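LP15968p (Drosophila melanogaster, PDB 3MN8) is a zinc-dependent carboxypeptidase that releases C-terminal arginine or lysine from peptides and proteins, here represented by its first carboxypeptidase-like domain. Local coordinates at residues A[163-166]-A[171-174]. Sequence-based numbering, arbitrary orientation.
Sequences VGRG and IDLN. With GEM ((2-guanidinoethylmercapto)succinic acid), chain G.
One guanidinium group, that of Arg-165, grips three acidic groups at once: the carboxylate of Asp-172 and both carboxylates of the inhibitor (2-guanidinoethylmercapto)succinic acid. Arg-165 NH2 forms a salt bridge to Asp-172 OD2 of 2.8 Å, received on the syn lone pair of that oxygen, and NE adds a weak bond to the same atom. With the guanidinium and carboxylate planes 82° apart, NE and NH2 of Arg-165 both converge on OD2, and no two-oxygen, side-by-side bridge forms. Arg-165 NH2 also reaches inhibitor O15 at 2.8 Å, a straighter bond (157°) than its one to Asp-172 OD2. Arg-165 NH1 takes O13 of the other inhibitor carboxylate at 3.2 Å. An arm extended from CG to NE, with CG anti to the backbone N (chi1 178°), carries the charge from the loop to the pocket.

Asp-172 suits its place because its two oxygens do different work. Asp-172 OD1 accepts from Asn-174 N at 2.8 Å, closing an Asx turn, and also bonds NE2 of His-101, a zinc ligand. Asn-174, an amide able to donate and accept, gives ND2 to inhibitor O14 at 2.6 Å and receives Met-289 N on OD1. Gly-166 packs its CA against Ile-171 O, on the side where a CB would point, which suits a residue without one.

A leucine in place of Arg-165 would probably leave Asp-172 OD2 and both inhibitor carboxylates without their shared cation. Asn-174, with Arg-175, is consistent with a seat for the substrate's terminal carboxylate, while Arg-165, near the zinc, is probably placed to stabilise the oxyanion, as in related M14 enzymes.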
# COMPACT_ATOMS: atom_id res chain seq x y z
N VAL A 163 -9.51 12.52 20.12
CA VAL A 163 -10.59 12.89 19.22
C VAL A 163 -10.02 13.33 17.87
O VAL A 163 -9.04 14.09 17.80
CB VAL A 163 -11.49 13.98 19.81
CG1 VAL A 163 -12.27 14.68 18.71
CG2 VAL A 163 -12.42 13.39 20.88
N GLY A 164 -10.62 12.81 16.81
CA GLY A 164 -10.15 13.04 15.46
C GLY A 164 -9.29 11.89 14.96
O GLY A 164 -9.30 11.57 13.77
N ARG A 165 -8.54 11.28 15.87
CA ARG A 165 -7.70 10.14 15.53
C ARG A 165 -8.58 8.96 15.15
O ARG A 165 -8.46 8.41 14.06
CB ARG A 165 -6.75 9.80 16.69
CG ARG A 165 -5.85 8.59 16.43
CD ARG A 165 -4.90 8.33 17.59
NE ARG A 165 -4.46 6.93 17.64
CZ ARG A 165 -3.31 6.49 17.14
NH1 ARG A 165 -2.47 7.34 16.56
NH2 ARG A 165 -2.98 5.20 17.23
N GLY A 166 -9.49 8.58 16.05
CA GLY A 166 -10.39 7.47 15.79
C GLY A 166 -11.55 7.99 14.96
O GLY A 166 -11.58 9.18 14.64
N ILE A 171 -13.34 4.97 18.00
CA ILE A 171 -12.48 3.79 18.03
C ILE A 171 -11.35 3.92 17.02
O ILE A 171 -11.51 4.54 15.97
CB ILE A 171 -13.23 2.42 17.88
CG1 ILE A 171 -13.42 2.05 16.42
CG2 ILE A 171 -14.54 2.42 18.68
CD1 ILE A 171 -12.30 1.18 15.85
N ASP A 172 -10.21 3.33 17.38
CA ASP A 172 -8.98 3.42 16.60
C ASP A 172 -8.99 2.40 15.47
O ASP A 172 -8.79 1.20 15.69
CB ASP A 172 -7.75 3.25 17.51
CG ASP A 172 -6.42 3.49 16.79
OD1 ASP A 172 -6.34 3.24 15.55
OD2 ASP A 172 -5.46 3.92 17.47
N LEU A 173 -9.21 2.88 14.25
CA LEU A 173 -9.35 1.99 13.10
C LEU A 173 -8.11 1.11 12.92
O LEU A 173 -8.19 0.03 12.35
CB LEU A 173 -9.65 2.80 11.84
CG LEU A 173 -11.01 3.52 11.86
CD1 LEU A 173 -11.17 4.42 10.64
CD2 LEU A 173 -12.16 2.52 11.97
N ASN A 174 -6.96 1.56 13.44
CA ASN A 174 -5.76 0.76 13.32
C ASN A 174 -5.68 -0.22 14.46
O ASN A 174 -4.61 -0.76 14.75
CB ASN A 174 -4.50 1.62 13.29
CG ASN A 174 -3.37 0.99 12.51
OD1 ASN A 174 -3.58 0.07 11.70
ND2 ASN A 174 -2.15 1.48 12.73
C8 GEM G . 0.98 3.44 14.99
S7 GEM G . 1.01 2.54 13.46
C6 GEM G . 2.75 2.53 13.14
C5 GEM G . 3.59 1.97 14.29
N3 GEM G . 3.32 0.55 14.38
C1 GEM G . 3.70 -0.28 15.35
N4 GEM G . 3.38 -1.56 15.30
N2 GEM G . 4.41 0.18 16.38
C9 GEM G . -0.42 3.33 15.54
O14 GEM G . -1.28 2.77 14.84
O15 GEM G . -0.66 3.80 16.68
C10 GEM G . 1.43 4.91 14.85
C11 GEM G . 0.52 5.83 14.06
O12 GEM G . 1.05 6.54 13.17
O13 GEM G . -0.71 5.89 14.34